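Local coordinates for arginine decarboxylase, A207R protein (Paramecium bursaria Chlorella virus 1, PDB 2NVA) that catalyses the pyridoxal-phosphate-dependent decarboxylation of arginine to agmatine, as a two-chain assembly with a TIM-barrel domain, at residues 139-142 / 143-146; 183-186 / 187-191; 43-47 / 48-52; 150-153 / 154-157. All blocks are in the same frame, centred on the assembly; numbering follows the deposited sequence.

In the fold
All four are local contacts in the loops and helix starts that follow barrel strands, and their chemistry follows their place. Contact 3, at the end of strand 41-46, is the buried one: backbone bonds and a tyrosine hydroxyl close the turn that carries a lysine beside the cofactor. Contacts 1 and 4 share the connection between strand 129-133 and helix 156-165, and both reach the second subunit; 139-146 gives Leu-145 to the ligand pocket, whereas 150-157 is a helix entrance with carboxylates and waters, away from the annotated sites. Contact 2, the start of helix 184-204, is partly surface, with a charged pair on one flank and tyrosines packed against the neighbouring helix.

Contact 1 (139-142 / 143-146); sequences PNAT and VQLG. With PL2 ((4-{[(4-{[amino(imino)methyl]amino}butyl)amino]methyl}-5-hydroxy-6-methylpyridin-3-yl)methyl dihydrogen phosphate), chain I.
Thr-142 and Val-143 set their CG2 methyls 4.2 Å apart as the chain turns from the surface toward the cofactor. Both residues face Ser-179, which makes a classic beta bulge, with backbone bonds from Thr-142 to Gly-180 and from Val-143 to Ser-179.

The tight side belongs to Val-143 and Leu-145. Leu-145 turns its two methyls to the bound pyridoxal-agmatine adduct: CD1 lies 3.7 Å from the linking nitrogen N of PL2, and CD2 is 3.7 Å from the first agmatine carbon, CA of PL2. Cys-324 of the second subunit packs on Leu-145, and Asp-325 of that subunit packs on Val-143.

The outer side is looser. Pro-139, Asn-140 and Thr-142 are exposed, though Thr-142 OG1 bonds to the carbonyl of Gly-180. Between the two sides Ala-141 sits buried beneath the Gln-144 side chain, which bends at its second torsion (chi2 -62°) and folds back over the alanine.

Chemically, the loop offers the ligand nitrogen and CA of PL2 only van der Waals contact, through Leu-145; the polar grip on the adduct comes from other residues, among them Asp-325 of the second subunit.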
loop_
_atom_site.group_PDB
_atom_site.type_symbol
_atom_site.label_atom_id
_atom_site.label_comp_id
_atom_site.label_asym_id
_atom_site.label_seq_id
_atom_site.Cartn_x
_atom_site.Cartn_y
_atom_site.Cartn_z
ATOM N N PRO A 139 23.905 -6.533 -4.770
ATOM C CA PRO A 139 23.351 -5.724 -5.864
ATOM C C PRO A 139 22.230 -6.404 -6.665
ATOM O O PRO A 139 21.499 -5.724 -7.396
ATOM C CB PRO A 139 24.570 -5.458 -6.759
ATOM C CG PRO A 139 25.533 -6.530 -6.451
ATOM C CD PRO A 139 25.308 -6.909 -5.009
ATOM N N ASN A 140 22.089 -7.719 -6.524
ATOM C CA ASN A 140 21.023 -8.450 -7.194
ATOM C C ASN A 140 19.821 -8.760 -6.304
ATOM O O ASN A 140 18.907 -9.460 -6.743
ATOM C CB ASN A 140 21.563 -9.761 -7.783
ATOM C CG ASN A 140 22.569 -9.534 -8.899
ATOM O OD1 ASN A 140 23.688 -9.074 -8.660
ATOM N ND2 ASN A 140 22.183 -9.874 -10.121
ATOM N N ALA A 141 19.802 -8.245 -5.074
ATOM C CA ALA A 141 18.676 -8.483 -4.168
ATOM C C ALA A 141 17.397 -7.865 -4.723
ATOM O O ALA A 141 17.442 -6.815 -5.378
ATOM C CB ALA A 141 18.982 -7.931 -2.771
ATOM N N THR A 142 16.260 -8.511 -4.487
ATOM C CA THR A 142 14.982 -7.997 -4.987
ATOM C C THR A 142 14.643 -6.608 -4.429
ATOM O O THR A 142 14.276 -5.691 -5.189
ATOM C CB THR A 142 13.827 -8.995 -4.731
ATOM O OG1 THR A 142 14.171 -10.261 -5.305
ATOM C CG2 THR A 142 12.515 -8.503 -5.363
ATOM N N VAL A 143 14.759 -6.448 -3.113
ATOM C CA VAL A 143 14.484 -5.161 -2.465
ATOM C C VAL A 143 15.769 -4.617 -1.819
ATOM O O VAL A 143 16.288 -5.187 -0.859
ATOM C CB VAL A 143 13.345 -5.288 -1.429
ATOM C CG1 VAL A 143 13.041 -3.924 -0.793
ATOM C CG2 VAL A 143 12.080 -5.915 -2.069
ATOM N N GLN A 144 16.271 -3.511 -2.367
ATOM C CA GLN A 144 17.504 -2.860 -1.889
ATOM C C GLN A 144 17.273 -2.053 -0.601
ATOM O O GLN A 144 16.243 -1.393 -0.473
ATOM C CB GLN A 144 18.058 -1.956 -2.997
ATOM C CG GLN A 144 18.531 -2.712 -4.236
ATOM C CD GLN A 144 19.682 -3.665 -3.940
ATOM O OE1 GLN A 144 19.611 -4.878 -4.247
ATOM N NE2 GLN A 144 20.745 -3.143 -3.360
ATOM N N LEU A 145 18.222 -2.118 0.338
ATOM C CA LEU A 145 18.057 -1.515 1.687
ATOM C C LEU A 145 19.219 -0.610 2.085
ATOM O O LEU A 145 19.153 0.152 3.084
ATOM C CB LEU A 145 17.923 -2.625 2.742
ATOM C CG LEU A 145 16.898 -3.743 2.582
ATOM C CD1 LEU A 145 17.115 -4.807 3.659
ATOM C CD2 LEU A 145 15.448 -3.228 2.593
ATOM N N GLY A 146 20.286 -0.710 1.286
ATOM C CA GLY A 146 21.571 -0.068 1.562
ATOM C C GLY A 146 21.600 1.450 1.680
ATOM O O GLY A 146 22.244 1.990 2.596
HETATM N N1 PL2 I . 15.630 -7.920 9.239
HETATM C C2 PL2 I . 15.517 -6.616 8.937
HETATM C C2A PL2 I . 16.165 -5.553 9.845
HETATM C C3 PL2 I . 14.804 -6.255 7.786
HETATM O O3 PL2 I . 14.718 -4.930 7.493
HETATM C C4 PL2 I . 14.215 -7.221 6.945
HETATM C C4A PL2 I . 13.405 -6.860 5.665
HETATM C C5 PL2 I . 14.383 -8.567 7.329
HETATM C C6 PL2 I . 15.089 -8.879 8.476
HETATM P P PL2 I . 13.602 -11.169 4.517
HETATM N N PL2 I . 13.830 -5.576 5.064
HETATM C CA PL2 I . 12.690 -4.850 4.488
HETATM C CG PL2 I . 10.835 -4.900 2.766
HETATM O OP2 PL2 I . 13.932 -11.034 2.952
HETATM O OP3 PL2 I . 11.984 -11.311 4.629
HETATM O OP1 PL2 I . 14.318 -12.323 5.137
HETATM O OP4 PL2 I . 14.023 -9.736 5.117
HETATM C C5M PL2 I . 13.784 -9.706 6.480
HETATM C CB PL2 I . 11.954 -5.703 3.433
HETATM C CD PL2 I . 10.117 -5.739 1.682
HETATM N NE PL2 I . 9.002 -4.904 1.182
HETATM C CZ PL2 I . 7.963 -5.330 0.448
HETATM N NH2 PL2 I . 7.011 -4.439 0.078
HETATM N NH1 PL2 I . 7.867 -6.611 0.079
#

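Contact 2 (183-186 / 187-191); sequences NPEA and YYRAI
The Tyr-187 ring receives the Asn-183 carbonyl at its edge: the oxygen O of Asn-183 lies in the ring plane, 3.5 Å from CD2 of Tyr-187. Met-230 and Ile-234 of helix 229-241 pack on the same side chain, as do Val-177 and Ser-181. The Tyr-188 ring goes elsewhere, meeting Tyr-233 at a shallow interplanar angle and Phe-241 much more steeply. The third flat group, the Arg-189 guanidinium, has OE1 of Glu-185 over one face.

Different first torsions divide the neighbouring tyrosines. In Tyr-187 CG stands beside the backbone N (chi1 -73°), whereas in Tyr-188 it lies opposite that nitrogen (chi1 -168°), and the rings leave the helix in different directions. Their hydroxyls are held outside this turn, Tyr-187 OH by the Gly-215 carbonyl and Tyr-188 OH by Asp-240.

Glu-185 and Arg-189, one turn apart, form a salt bridge with OE1 of Glu-185 2.9 Å from NH1 of Arg-189. The planes are 65° apart and no N-H aims at the oxygen, so attraction is by charge alone; the position of NH1 is doubtful. Regular helical bonds support the turn: Tyr-188 N reaches Pro-184 O at 3.1 Å, Arg-189 N reaches Glu-185 O at 2.9 Å, and Ala-190 N reaches Ala-186 O at 3.0 Å.

This is the opening of the helix in the beta-alpha-beta unit 170-174, 184-204, 210-212 of a TIM barrel, where Tyr-187 holds the residue preceding Gly-216, which binds the cofactor.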
loop_
_atom_site.group_PDB
_atom_site.type_symbol
_atom_site.label_atom_id
_atom_site.label_comp_id
_atom_site.label_asym_id
_atom_site.label_seq_id
_atom_site.Cartn_x
_atom_site.Cartn_y
_atom_site.Cartn_z
ATOM N N ASN A 183 22.229 -14.454 -3.816
ATOM C CA ASN A 183 23.633 -14.229 -4.121
ATOM C C ASN A 183 24.497 -14.657 -2.930
ATOM O O ASN A 183 24.672 -13.867 -1.986
ATOM C CB ASN A 183 23.831 -12.731 -4.423
ATOM C CG ASN A 183 25.287 -12.351 -4.720
ATOM O OD1 ASN A 183 25.572 -11.192 -5.016
ATOM N ND2 ASN A 183 26.191 -13.299 -4.641
ATOM N N PRO A 184 25.041 -15.893 -2.956
ATOM C CA PRO A 184 25.812 -16.351 -1.788
ATOM C C PRO A 184 27.092 -15.545 -1.502
ATOM O O PRO A 184 27.483 -15.407 -0.342
ATOM C CB PRO A 184 26.139 -17.809 -2.134
ATOM C CG PRO A 184 26.129 -17.837 -3.638
ATOM C CD PRO A 184 24.995 -16.927 -4.016
ATOM N N GLU A 185 27.728 -15.019 -2.551
ATOM C CA GLU A 185 28.941 -14.196 -2.420
ATOM C C GLU A 185 28.690 -12.906 -1.634
ATOM O O GLU A 185 29.568 -12.423 -0.915
ATOM C CB GLU A 185 29.496 -13.892 -3.812
ATOM C CG GLU A 185 30.826 -13.162 -3.844
ATOM C CD GLU A 185 32.022 -14.014 -3.469
ATOM O OE1 GLU A 185 32.861 -13.531 -2.671
ATOM O OE2 GLU A 185 32.176 -15.151 -3.992
ATOM N N ALA A 186 27.484 -12.358 -1.763
ATOM C CA ALA A 186 27.103 -11.184 -1.000
ATOM C C ALA A 186 27.188 -11.446 0.508
ATOM O O ALA A 186 27.652 -10.587 1.248
ATOM C CB ALA A 186 25.701 -10.720 -1.390
ATOM N N TYR A 187 26.723 -12.616 0.955
ATOM C CA TYR A 187 26.780 -12.989 2.372
ATOM C C TYR A 187 28.206 -13.242 2.831
ATOM O O TYR A 187 28.589 -12.820 3.928
ATOM C CB TYR A 187 25.914 -14.212 2.669
ATOM C CG TYR A 187 24.440 -13.901 2.634
ATOM C CD1 TYR A 187 23.733 -13.631 3.813
ATOM C CD2 TYR A 187 23.749 -13.851 1.419
ATOM C CE1 TYR A 187 22.365 -13.325 3.778
ATOM C CE2 TYR A 187 22.390 -13.549 1.382
ATOM C CZ TYR A 187 21.707 -13.288 2.558
ATOM O OH TYR A 187 20.362 -12.996 2.508
ATOM N N TYR A 188 28.984 -13.912 1.982
ATOM C CA TYR A 188 30.384 -14.153 2.275
ATOM C C TYR A 188 31.130 -12.828 2.515
ATOM O O TYR A 188 31.804 -12.670 3.527
ATOM C CB TYR A 188 31.047 -14.939 1.144
ATOM C CG TYR A 188 32.413 -15.448 1.553
ATOM C CD1 TYR A 188 32.572 -16.741 2.045
ATOM C CD2 TYR A 188 33.529 -14.625 1.487
ATOM C CE1 TYR A 188 33.820 -17.214 2.462
ATOM C CE2 TYR A 188 34.801 -15.092 1.889
ATOM C CZ TYR A 188 34.929 -16.388 2.384
ATOM O OH TYR A 188 36.166 -16.866 2.781
ATOM N N ARG A 189 31.000 -11.889 1.579
ATOM C CA ARG A 189 31.651 -10.573 1.682
ATOM C C ARG A 189 31.143 -9.768 2.879
ATOM O O ARG A 189 31.920 -9.039 3.517
ATOM C CB ARG A 189 31.467 -9.768 0.383
ATOM C CG ARG A 189 32.275 -10.304 -0.820
ATOM C CD ARG A 189 31.923 -9.539 -2.098
ATOM N NE ARG A 189 32.995 -9.562 -3.112
ATOM C CZ ARG A 189 33.055 -10.388 -4.162
ATOM N NH1 ARG A 189 32.095 -11.289 -4.383
ATOM N NH2 ARG A 189 34.058 -10.300 -5.022
ATOM N N ALA A 190 29.848 -9.901 3.178
ATOM C CA ALA A 190 29.236 -9.220 4.316
ATOM C C ALA A 190 29.779 -9.753 5.640
ATOM O O ALA A 190 30.016 -8.983 6.577
ATOM C CB ALA A 190 27.725 -9.354 4.276
ATOM N N ILE A 191 29.957 -11.069 5.720
ATOM C CA ILE A 191 30.461 -11.698 6.950
ATOM C C ILE A 191 31.945 -11.345 7.160
ATOM O O ILE A 191 32.385 -11.119 8.298
ATOM C CB ILE A 191 30.194 -13.237 6.948
ATOM C CG1 ILE A 191 28.678 -13.498 7.040
ATOM C CG2 ILE A 191 30.950 -13.954 8.091
ATOM C CD1 ILE A 191 28.223 -14.862 6.492
#

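Contact 3 (43-47 / 48-52); sequences PHYAV and KCNND. With PL2 ((4-{[(4-{[amino(imino)methyl]amino}butyl)amino]methyl}-5-hydroxy-6-methylpyridin-3-yl)methyl dihydrogen phosphate), chain I.
Tyr-45 OH donates a short hydrogen bond to the Asn-50 carbonyl, 2.7 Å from hydroxyl oxygen OH of Tyr-45 to O of Asn-50. The hydroxyl meets a lone pair in the carbonyl plane, and the acceptor sits at the edge of the tyrosine ring. With CG of Tyr-45 opposite its backbone N (chi1 171°), the ring leaves the strand and spans the turn, packed against Leu-55, Leu-56 and Met-59 of helix 53-61.

Inside that span the chain winds through a short 3-10 turn. Cys-49 N bonds to Ala-46 O at 3.0 Å, approaching from above the carbonyl plane, and Asn-50 N makes a weak bond to Val-47 O. Next comes an Asx turn: OD1 of Asn-50 accepts from N of Asp-52 at 3.0 Å and also from Asn-355, while ND2 of Asn-50 is taken by the Gly-351 carbonyl. Asp-52 then caps helix 53-61 through the backbone N of Leu-55.

The turn delivers Lys-48 to the cofactor. Its chain bends at the third and fourth torsions (chi3 87°, chi4 60°), setting NZ over one face of the pyridine ring, 3.8 Å from C2 of PL2. CB of Ala-46 lies on the same side of the ring plane but off its rim, 3.9 Å from C6 of PL2, and Asp-67 forms a salt bridge with Lys-48 NZ.

In this family the equivalent lysine holds the free cofactor as a Schiff base. Here agmatine is joined to the cofactor carbon C4A in place of the lysine, modelled as an amine, and NZ, displaced but still close above the ring, is consistent with a lysine ready to reclaim the cofactor after product release.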
loop_
_atom_site.group_PDB
_atom_site.type_symbol
_atom_site.label_atom_id
_atom_site.label_comp_id
_atom_site.label_asym_id
_atom_site.label_seq_id
_atom_site.Cartn_x
_atom_site.Cartn_y
_atom_site.Cartn_z
ATOM N N PRO A 43 17.606 -18.253 14.643
ATOM C CA PRO A 43 16.752 -17.365 13.855
ATOM C C PRO A 43 15.930 -16.437 14.748
ATOM O O PRO A 43 15.314 -16.888 15.717
ATOM C CB PRO A 43 15.837 -18.336 13.091
ATOM C CG PRO A 43 15.756 -19.551 13.967
ATOM C CD PRO A 43 17.039 -19.613 14.780
ATOM N N HIS A 44 15.952 -15.149 14.422
ATOM C CA HIS A 44 15.042 -14.185 15.001
ATOM C C HIS A 44 14.055 -13.794 13.909
ATOM O O HIS A 44 14.366 -12.947 13.082
ATOM C CB HIS A 44 15.813 -12.960 15.525
ATOM C CG HIS A 44 16.485 -13.208 16.842
ATOM N ND1 HIS A 44 16.098 -12.578 18.007
ATOM C CD2 HIS A 44 17.500 -14.037 17.183
ATOM C CE1 HIS A 44 16.848 -13.010 19.009
ATOM N NE2 HIS A 44 17.712 -13.892 18.537
ATOM N N TYR A 45 12.884 -14.429 13.921
ATOM C CA TYR A 45 11.912 -14.241 12.842
ATOM C C TYR A 45 11.487 -12.765 12.719
ATOM O O TYR A 45 11.106 -12.137 13.705
ATOM C CB TYR A 45 10.679 -15.135 13.046
ATOM C CG TYR A 45 9.562 -14.827 12.074
ATOM C CD1 TYR A 45 8.339 -14.278 12.519
ATOM C CD2 TYR A 45 9.734 -15.031 10.705
ATOM C CE1 TYR A 45 7.312 -13.960 11.621
ATOM C CE2 TYR A 45 8.716 -14.723 9.793
ATOM C CZ TYR A 45 7.511 -14.198 10.249
ATOM O OH TYR A 45 6.513 -13.880 9.353
ATOM N N ALA A 46 11.534 -12.245 11.491
ATOM C CA ALA A 46 11.152 -10.863 11.202
ATOM C C ALA A 46 9.632 -10.763 11.123
ATOM O O ALA A 46 9.017 -11.061 10.094
ATOM C CB ALA A 46 11.818 -10.369 9.894
ATOM N N VAL A 47 9.040 -10.359 12.244
ATOM C CA VAL A 47 7.593 -10.289 12.429
ATOM C C VAL A 47 6.896 -9.479 11.307
ATOM O O VAL A 47 5.776 -9.809 10.893
ATOM C CB VAL A 47 7.284 -9.669 13.824
ATOM C CG1 VAL A 47 5.776 -9.415 14.020
ATOM C CG2 VAL A 47 7.846 -10.589 14.943
ATOM N N LYS A 48 7.581 -8.451 10.817
ATOM C CA LYS A 48 7.047 -7.568 9.776
ATOM C C LYS A 48 6.647 -8.300 8.504
ATOM O O LYS A 48 5.802 -7.814 7.756
ATOM C CB LYS A 48 8.069 -6.474 9.427
ATOM C CG LYS A 48 9.405 -7.037 8.956
ATOM C CD LYS A 48 10.402 -5.958 8.538
ATOM C CE LYS A 48 11.217 -5.424 9.709
ATOM N NZ LYS A 48 12.062 -6.479 10.454
ATOM N N CYS A 49 7.262 -9.449 8.255
ATOM C CA CYS A 49 7.000 -10.203 7.029
ATOM C C CYS A 49 5.599 -10.830 7.024
ATOM O O CYS A 49 4.936 -10.878 5.984
ATOM C CB CYS A 49 8.072 -11.274 6.846
ATOM S SG CYS A 49 7.951 -12.220 5.306
ATOM N N ASN A 50 5.168 -11.292 8.204
ATOM C CA ASN A 50 3.850 -11.876 8.398
ATOM C C ASN A 50 3.632 -11.992 9.893
ATOM O O ASN A 50 4.335 -12.749 10.576
ATOM C CB ASN A 50 3.753 -13.259 7.740
ATOM C CG ASN A 50 2.337 -13.788 7.709
ATOM O OD1 ASN A 50 1.516 -13.425 8.545
ATOM N ND2 ASN A 50 2.037 -14.642 6.727
ATOM N N ASN A 51 2.688 -11.214 10.404
ATOM C CA ASN A 51 2.427 -11.165 11.846
ATOM C C ASN A 51 1.200 -11.974 12.273
ATOM O O ASN A 51 0.659 -11.755 13.345
ATOM C CB ASN A 51 2.277 -9.713 12.296
ATOM C CG ASN A 51 1.269 -8.952 11.450
ATOM O OD1 ASN A 51 0.366 -9.537 10.846
ATOM N ND2 ASN A 51 1.414 -7.630 11.417
ATOM N N ASP A 52 0.761 -12.890 11.409
ATOM C CA ASP A 52 -0.320 -13.812 11.723
ATOM C C ASP A 52 -0.086 -14.433 13.104
ATOM O O ASP A 52 0.973 -14.996 13.369
ATOM C CB ASP A 52 -0.385 -14.891 10.634
ATOM C CG ASP A 52 -1.436 -15.941 10.917
ATOM O OD1 ASP A 52 -1.083 -16.978 11.514
ATOM O OD2 ASP A 52 -2.611 -15.718 10.553
HETATM N N1 PL2 I . 15.630 -7.920 9.239
HETATM C C2 PL2 I . 15.517 -6.616 8.937
HETATM C C2A PL2 I . 16.165 -5.553 9.845
HETATM C C3 PL2 I . 14.804 -6.255 7.786
HETATM O O3 PL2 I . 14.718 -4.930 7.493
HETATM C C4 PL2 I . 14.215 -7.221 6.945
HETATM C C4A PL2 I . 13.405 -6.860 5.665
HETATM C C5 PL2 I . 14.383 -8.567 7.329
HETATM C C6 PL2 I . 15.089 -8.879 8.476
HETATM P P PL2 I . 13.602 -11.169 4.517
HETATM N N PL2 I . 13.830 -5.576 5.064
HETATM C CA PL2 I . 12.690 -4.850 4.488
HETATM C CG PL2 I . 10.835 -4.900 2.766
HETATM O OP2 PL2 I . 13.932 -11.034 2.952
HETATM O OP3 PL2 I . 11.984 -11.311 4.629
HETATM O OP1 PL2 I . 14.318 -12.323 5.137
HETATM O OP4 PL2 I . 14.023 -9.736 5.117
HETATM C C5M PL2 I . 13.784 -9.706 6.480
HETATM C CB PL2 I . 11.954 -5.703 3.433
HETATM C CD PL2 I . 10.117 -5.739 1.682
HETATM N NE PL2 I . 9.002 -4.904 1.182
HETATM C CZ PL2 I . 7.963 -5.330 0.448
HETATM N NH2 PL2 I . 7.011 -4.439 0.078
HETATM N NH1 PL2 I . 7.867 -6.611 0.079
#

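Contact 4 (150-153 / 154-157); sequences GANE and DEIR
Glu-155 reaches back to Asn-152 because its CG sits between its own backbone N and carbonyl carbon (chi1 49°) and the chain then runs straight (chi2 -178°). This carries OE2 of Glu-155 to 2.9 Å from N of Asn-152, in a nearly straight bond (162°) that uses the anti lone pair of the carboxylate. The backbone answers in the other direction: N of Glu-155 donates to O of Asn-152 at 3.0 Å, from well above the carbonyl plane. A side-chain-to-backbone bond and a backbone bond thus run in opposite directions between the same two residues, just ahead of helix 156-165.

Ile-156 closes the inner side. Its CD1 lies 3.5 Å from CB of Ala-151, tighter than usual for two carbons, and both side chains pack on Leu-132 of strand 129-133. Ile-156 also touches Ala-197 of helix 184-204, so the turn is wedged between strand and helix.

Water finishes the outer side. One molecule accepts from ND2 of Asn-152 at 2.9 Å and donates to OD2 of Asp-154 at 3.0 Å. A second donates to O of Glu-153 and accepts from N of Arg-157, standing between carbonyl and amide at the start of helix 156-165.

Arg-274 of the second subunit makes a salt bridge to Glu-155 OE2 and a hydrogen bond to Gly-150 O. One carboxylate oxygen thus serves both the turn and the dimer interface, and the arginine's charge, together with the donated N-H, would be expected to favour the ionised glutamate.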
loop_
_atom_site.group_PDB
_atom_site.type_symbol
_atom_site.label_atom_id
_atom_site.label_comp_id
_atom_site.label_asym_id
_atom_site.label_seq_id
_atom_site.Cartn_x
_atom_site.Cartn_y
_atom_site.Cartn_z
ATOM N N GLY A 150 22.386 1.289 7.581
ATOM C CA GLY A 150 23.712 0.706 7.707
ATOM C C GLY A 150 24.809 1.745 7.628
ATOM O O GLY A 150 24.763 2.653 6.796
ATOM N N ALA A 151 25.805 1.588 8.493
ATOM C CA ALA A 151 26.951 2.493 8.530
ATOM C C ALA A 151 27.923 2.178 7.395
ATOM O O ALA A 151 28.159 1.012 7.062
ATOM C CB ALA A 151 27.660 2.379 9.863
ATOM N N ASN A 152 28.497 3.231 6.824
ATOM C CA ASN A 152 29.525 3.094 5.809
ATOM C C ASN A 152 30.842 2.702 6.457
ATOM O O ASN A 152 31.051 2.974 7.650
ATOM C CB ASN A 152 29.689 4.412 5.051
ATOM C CG ASN A 152 28.449 4.791 4.292
ATOM O OD1 ASN A 152 27.833 3.948 3.642
ATOM N ND2 ASN A 152 28.082 6.066 4.349
ATOM N N GLU A 153 31.734 2.077 5.683
ATOM C CA GLU A 153 32.990 1.580 6.256
ATOM C C GLU A 153 33.754 2.698 6.980
ATOM O O GLU A 153 34.365 2.469 8.037
ATOM C CB GLU A 153 33.883 0.910 5.207
ATOM C CG GLU A 153 34.992 0.053 5.845
ATOM C CD GLU A 153 36.109 -0.313 4.888
ATOM O OE1 GLU A 153 35.829 -0.862 3.797
ATOM O OE2 GLU A 153 37.285 -0.045 5.219
ATOM N N ASP A 154 33.695 3.910 6.431
ATOM C CA ASP A 154 34.486 5.003 6.970
ATOM C C ASP A 154 33.978 5.600 8.294
ATOM O O ASP A 154 34.664 6.406 8.910
ATOM C CB ASP A 154 34.700 6.089 5.915
ATOM C CG ASP A 154 33.415 6.792 5.498
ATOM O OD1 ASP A 154 33.464 7.503 4.477
ATOM O OD2 ASP A 154 32.356 6.678 6.157
ATOM N N GLU A 155 32.786 5.215 8.733
ATOM C CA GLU A 155 32.300 5.726 10.008
ATOM C C GLU A 155 32.218 4.664 11.104
ATOM O O GLU A 155 31.799 4.973 12.219
ATOM C CB GLU A 155 30.962 6.426 9.843
ATOM C CG GLU A 155 29.991 5.619 9.069
ATOM C CD GLU A 155 28.645 6.296 8.841
ATOM O OE1 GLU A 155 28.405 7.423 9.354
ATOM O OE2 GLU A 155 27.817 5.676 8.150
ATOM N N ILE A 156 32.602 3.430 10.782
ATOM C CA ILE A 156 32.540 2.326 11.748
ATOM C C ILE A 156 33.295 2.664 13.041
ATOM O O ILE A 156 32.716 2.601 14.134
ATOM C CB ILE A 156 33.064 0.960 11.149
ATOM C CG1 ILE A 156 32.194 0.461 9.965
ATOM C CG2 ILE A 156 33.129 -0.135 12.226
ATOM C CD1 ILE A 156 30.710 0.700 10.219
ATOM N N ARG A 157 34.579 3.025 12.921
ATOM C CA ARG A 157 35.376 3.316 14.119
ATOM C C ARG A 157 34.803 4.477 14.939
ATOM O O ARG A 157 34.703 4.388 16.164
ATOM C CB ARG A 157 36.864 3.536 13.806
ATOM C CG ARG A 157 37.668 3.434 15.094
ATOM C CD ARG A 157 39.163 3.610 14.961
ATOM N NE ARG A 157 39.741 3.580 16.306
ATOM C CZ ARG A 157 40.145 2.483 16.945
ATOM N NH1 ARG A 157 40.070 1.290 16.366
ATOM N NH2 ARG A 157 40.653 2.588 18.167
HETATM O O HOH W 1 29.752 8.124 5.512
HETATM O O HOH W 2 35.926 3.075 10.355
#